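Local coordinates for 1,3,6,8-tetrahydroxynaphthalene synthase (Streptomyces coelicolor, PDB 1U0M) that catalyses the iterative condensation of five malonyl-CoA units and the closure of the resulting pentaketide into the fused rings of 1,3,6,8-tetrahydroxynaphthalene as a homodimer, at the interface of chains A and B. Sequence-based numbering; all coordinates share one arbitrary frame. Chains: chain A/B, putative polyketide synthase.

Contact 1: the interface of chains A and B. Residues chain A 114, 142-145, 232, 343; chain B 117, 119.
B:Met119 is the methionine that chalcone synthase-family enzymes pass across the dimer interface into the wall of the partner's active-site cavity; here A:Cys114, the A:Ala142 to A:Gly145 loop, A:Tyr232 and A:Pro343 surround it. Its backbone is tied to strand 230-235 of chain A: N of A:Tyr232 donates to O of B:Met119 at 2.9 Å. A water bridges the same two residues, 3.1 Å from N of B:Met119 and also at O of A:Tyr232. The B:Met119 chain runs out extended, CG opposite the backbone N (chi1 173°), and bends at chi3 (-91°) to turn its methyl into the backbone of A:Gln143 and A:Gly145; several approaches of that methyl are too short to be trusted. Behind it, CG of B:Met119 lies 3.5 Å from CG of A:Pro343. The phenol of A:Tyr232 runs alongside, CD1 3.8 Å from SD of B:Met119, and its OH is anchored within chain A to O of A:Cys114 at 2.8 Å, reaching it from above the carbonyl plane. Replacing A:Tyr232 with an alanine would probably open a gap beside the thioether and leave O of A:Cys114 without this donor. The ring of B:Phe117 fits between A:Gln143 and A:Tyr232, CE2 3.9 Å from CG of A:Gln143, the two side chains passing in opposite directions with amide and ring planes 32° apart. The site lies on the dimer interface of the thiolase fold, where the loop after strand 137-141 leads into 3-10 helix 145-147, which carries the catalytic nucleophile A:Cys146, about 7 Å from the centre of the contact.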
loop_
_atom_site.group_PDB
_atom_site.type_symbol
_atom_site.label_atom_id
_atom_site.label_comp_id
_atom_site.label_asym_id
_atom_site.label_seq_id
_atom_site.Cartn_x
_atom_site.Cartn_y
_atom_site.Cartn_z
ATOM N N CYS A 114 -7.605 -5.246 1.861
ATOM C CA CYS A 114 -8.393 -4.046 1.591
ATOM C C CYS A 114 -9.646 -4.053 2.446
ATOM O O CYS A 114 -10.518 -3.198 2.305
ATOM C CB CYS A 114 -8.780 -3.990 0.113
ATOM S SG CYS A 114 -9.866 -5.310 -0.425
ATOM N N ALA A 142 -2.885 -1.769 0.487
ATOM C CA ALA A 142 -4.292 -1.892 0.841
ATOM C C ALA A 142 -5.241 -1.391 -0.241
ATOM O O ALA A 142 -6.437 -1.586 -0.135
ATOM C CB ALA A 142 -4.566 -1.143 2.141
ATOM N N GLN A 143 -4.709 -0.787 -1.294
ATOM C CA GLN A 143 -5.554 -0.211 -2.332
ATOM C C GLN A 143 -5.683 -0.917 -3.676
ATOM O O GLN A 143 -5.999 -0.268 -4.670
ATOM C CB GLN A 143 -5.104 1.225 -2.566
ATOM C CG GLN A 143 -5.115 2.074 -1.313
ATOM C CD GLN A 143 -4.223 3.290 -1.425
ATOM O OE1 GLN A 143 -2.997 3.184 -1.347
ATOM N NE2 GLN A 143 -4.828 4.453 -1.616
ATOM N N LEU A 144 -5.469 -2.230 -3.721
ATOM C CA LEU A 144 -5.585 -2.967 -4.977
ATOM C C LEU A 144 -6.642 -4.063 -4.980
ATOM O O LEU A 144 -6.747 -4.822 -5.939
ATOM C CB LEU A 144 -4.225 -3.541 -5.376
ATOM C CG LEU A 144 -3.264 -2.476 -5.921
ATOM C CD1 LEU A 144 -1.910 -3.094 -6.206
ATOM C CD2 LEU A 144 -3.849 -1.862 -7.183
ATOM N N GLY A 145 -7.434 -4.128 -3.912
ATOM C CA GLY A 145 -8.514 -5.103 -3.806
ATOM C C GLY A 145 -8.361 -6.514 -4.369
ATOM O O GLY A 145 -7.414 -7.238 -4.038
ATOM N N TYR A 232 -14.179 1.735 -3.642
ATOM C CA TYR A 232 -14.692 1.918 -2.303
ATOM C C TYR A 232 -15.233 3.334 -2.118
ATOM O O TYR A 232 -14.636 4.289 -2.584
ATOM C CB TYR A 232 -13.562 1.710 -1.277
ATOM C CG TYR A 232 -13.428 0.320 -0.702
ATOM C CD1 TYR A 232 -12.240 -0.078 -0.093
ATOM C CD2 TYR A 232 -14.485 -0.581 -0.732
ATOM C CE1 TYR A 232 -12.105 -1.334 0.477
ATOM C CE2 TYR A 232 -14.369 -1.849 -0.170
ATOM C CZ TYR A 232 -13.172 -2.217 0.441
ATOM O OH TYR A 232 -13.041 -3.447 1.046
ATOM N N PRO A 343 -9.723 -3.214 -8.564
ATOM C CA PRO A 343 -9.719 -1.751 -8.663
ATOM C C PRO A 343 -8.775 -1.187 -9.734
ATOM O O PRO A 343 -7.587 -1.508 -9.756
ATOM C CB PRO A 343 -9.316 -1.329 -7.257
ATOM C CG PRO A 343 -10.020 -2.343 -6.417
ATOM C CD PRO A 343 -9.737 -3.639 -7.149
ATOM N N PHE B 117 -7.884 7.913 2.253
ATOM C CA PHE B 117 -7.946 6.581 1.704
ATOM C C PHE B 117 -8.877 6.426 0.515
ATOM O O PHE B 117 -10.031 6.851 0.548
ATOM C CB PHE B 117 -8.340 5.589 2.799
ATOM C CG PHE B 117 -8.259 4.165 2.364
ATOM C CD1 PHE B 117 -9.338 3.547 1.739
ATOM C CD2 PHE B 117 -7.083 3.449 2.528
ATOM C CE1 PHE B 117 -9.245 2.240 1.285
ATOM C CE2 PHE B 117 -6.981 2.131 2.073
ATOM C CZ PHE B 117 -8.060 1.528 1.454
ATOM N N MET B 119 -9.748 3.625 -3.005
ATOM C CA MET B 119 -9.481 2.410 -3.748
ATOM C C MET B 119 -10.383 2.398 -4.965
ATOM O O MET B 119 -11.599 2.397 -4.832
ATOM C CB MET B 119 -9.761 1.169 -2.921
ATOM C CG MET B 119 -9.637 -0.087 -3.758
ATOM S SD MET B 119 -10.049 -1.560 -2.869
ATOM C CE MET B 119 -8.457 -1.970 -2.250
HETATM O O HOH W 1 -12.363 5.200 -3.200
#

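Contact 2: the interface of chains A and B. Residues chain A 155, 158, 161, 218; chain B 137, 159, 162-163.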
loop_
_atom_site.group_PDB
_atom_site.type_symbol
_atom_site.label_atom_id
_atom_site.label_comp_id
_atom_site.label_asym_id
_atom_site.label_seq_id
_atom_site.Cartn_x
_atom_site.Cartn_y
_atom_site.Cartn_z
ATOM N N ARG A 155 5.166 -8.534 -7.498
ATOM C CA ARG A 155 6.138 -7.760 -6.730
ATOM C C ARG A 155 7.217 -8.661 -6.169
ATOM O O ARG A 155 8.405 -8.379 -6.313
ATOM C CB ARG A 155 5.474 -6.988 -5.576
ATOM C CG ARG A 155 4.656 -5.778 -5.992
ATOM C CD ARG A 155 5.226 -5.095 -7.224
ATOM N NE ARG A 155 4.361 -5.305 -8.385
ATOM C CZ ARG A 155 4.763 -5.206 -9.648
ATOM N NH1 ARG A 155 6.024 -4.902 -9.923
ATOM N NH2 ARG A 155 3.904 -5.415 -10.635
ATOM N N ASP A 158 9.417 -9.312 -9.144
ATOM C CA ASP A 158 10.285 -8.188 -9.467
ATOM C C ASP A 158 11.405 -8.067 -8.446
ATOM O O ASP A 158 12.543 -7.760 -8.791
ATOM C CB ASP A 158 9.474 -6.890 -9.490
ATOM C CG ASP A 158 8.671 -6.731 -10.761
ATOM O OD1 ASP A 158 8.051 -7.717 -11.205
ATOM O OD2 ASP A 158 8.652 -5.617 -11.320
ATOM N N THR A 161 14.068 -10.991 -8.946
ATOM C CA THR A 161 14.912 -10.788 -10.108
ATOM C C THR A 161 15.982 -9.762 -9.752
ATOM O O THR A 161 17.138 -9.900 -10.150
ATOM C CB THR A 161 14.108 -10.291 -11.329
ATOM O OG1 THR A 161 14.905 -9.364 -12.078
ATOM C CG2 THR A 161 12.817 -9.635 -10.897
ATOM N N ASN A 218 5.958 -11.024 -16.163
ATOM C CA ASN A 218 4.699 -10.551 -15.612
ATOM C C ASN A 218 4.446 -9.168 -16.177
ATOM O O ASN A 218 5.347 -8.548 -16.741
ATOM C CB ASN A 218 4.741 -10.508 -14.081
ATOM C CG ASN A 218 5.780 -9.548 -13.549
ATOM O OD1 ASN A 218 5.753 -8.357 -13.854
ATOM N ND2 ASN A 218 6.697 -10.060 -12.740
ATOM N N ARG B 137 2.893 0.001 -14.248
ATOM C CA ARG B 137 2.687 -0.685 -12.978
ATOM C C ARG B 137 2.317 0.359 -11.919
ATOM O O ARG B 137 2.756 1.510 -11.992
ATOM C CB ARG B 137 3.975 -1.382 -12.551
ATOM C CG ARG B 137 4.708 -2.044 -13.680
ATOM C CD ARG B 137 4.161 -3.416 -13.979
ATOM N NE ARG B 137 5.157 -4.434 -13.661
ATOM C CZ ARG B 137 6.371 -4.477 -14.204
ATOM N NH1 ARG B 137 6.731 -3.556 -15.093
ATOM N NH2 ARG B 137 7.223 -5.431 -13.855
ATOM N N PHE B 159 13.233 -1.734 -8.272
ATOM C CA PHE B 159 12.622 -1.922 -9.576
ATOM C C PHE B 159 13.609 -1.669 -10.699
ATOM O O PHE B 159 13.696 -2.454 -11.640
ATOM C CB PHE B 159 11.426 -0.995 -9.749
ATOM C CG PHE B 159 10.638 -1.267 -10.984
ATOM C CD1 PHE B 159 9.838 -2.396 -11.071
ATOM C CD2 PHE B 159 10.709 -0.406 -12.072
ATOM C CE1 PHE B 159 9.114 -2.667 -12.222
ATOM C CE2 PHE B 159 9.988 -0.666 -13.233
ATOM C CZ PHE B 159 9.189 -1.801 -13.308
ATOM N N ALA B 162 15.855 -4.650 -11.112
ATOM C CA ALA B 162 15.210 -5.709 -11.873
ATOM C C ALA B 162 15.138 -5.320 -13.343
ATOM O O ALA B 162 15.390 -6.138 -14.221
ATOM C CB ALA B 162 13.812 -5.968 -11.333
ATOM N N TYR B 163 14.792 -4.066 -13.607
ATOM C CA TYR B 163 14.698 -3.576 -14.979
ATOM C C TYR B 163 15.544 -2.304 -15.116
ATOM O O TYR B 163 15.081 -1.199 -14.824
ATOM C CB TYR B 163 13.235 -3.289 -15.350
ATOM C CG TYR B 163 12.283 -4.444 -15.090
ATOM C CD1 TYR B 163 11.964 -4.833 -13.787
ATOM C CD2 TYR B 163 11.710 -5.153 -16.145
ATOM C CE1 TYR B 163 11.099 -5.896 -13.539
ATOM C CE2 TYR B 163 10.841 -6.225 -15.906
ATOM C CZ TYR B 163 10.541 -6.588 -14.600
ATOM O OH TYR B 163 9.687 -7.641 -14.358
#
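Helix 148-162 of chain A meets the same helix of chain B, with strand 214-222 of chain A and strand 137-141 of chain B closing in from the flanks; in the thiolase fold of this chalcone synthase-family enzyme, it is the helix that follows the nucleophilic cysteine. A:Asp158 reaches out from this helix of chain A, with CG beside its backbone N (chi1 -78°), toward chain B. There OD2 of A:Asp158 forms a salt bridge with NH2 of B:Arg137 at 2.9 Å. The guanidinium plane stands 74° from that of the carboxylate and the N-H points elsewhere, which makes the attraction chiefly electrostatic. The same oxygen is shared inside chain A, where NH1 of A:Arg155 lies 3.1 Å from OD2 of A:Asp158. Two arginines of different subunits thus gather round one carboxylate, whose charge probably helps to hold both in place; NE of B:Arg137 comes to the edge of the A:Arg155 guanidinium, 3.4 Å from its NH2. A second-shell residue fixes the other carboxylate oxygen: ND2 of A:Asn218 donates to OD1 of A:Asp158 at 3.1 Å, nearly along the C-O axis, which would limit rotation of the acid. The amide oxygen of A:Asn218 faces NH2 of B:Arg137, but that bond is weak.

Aromatic rings of chain B border the charged cluster. The carboxylate of A:Asp158 lies beside B:Phe159, the two planes 18° apart. B:Phe159 also sets its CE1 over one face of the B:Arg137 guanidinium, toward the rim, and probably helps to orient it from within chain B. The side chain of B:Tyr163 crosses that of A:Asp158 at about a right angle, bringing CE1 of its ring to 3.8 Å from CG of the acid. Toward the end of the helices small side chains pack together, CB of B:Ala162 3.8 Å from CG2 of A:Thr161.

Centred about 21 Å apart, contact 1 and contact 2 share no residue, but both draw on the stretch from strand 137-141 to helix 148-162. Strand 137-141 supplies chain B's arginine to contact 2, and in chain A the loop that follows it lines contact 1; the 3-10 helix and helix 148-162 then lead on to contact 2. Contact 1 contributes to the cavity wall, whereas contact 2, centred about 19 Å from A:Cys146, probably serves mainly to register the subunits. Both recur with the chains exchanged, which is likely to tie dimerisation to the shape of each active site.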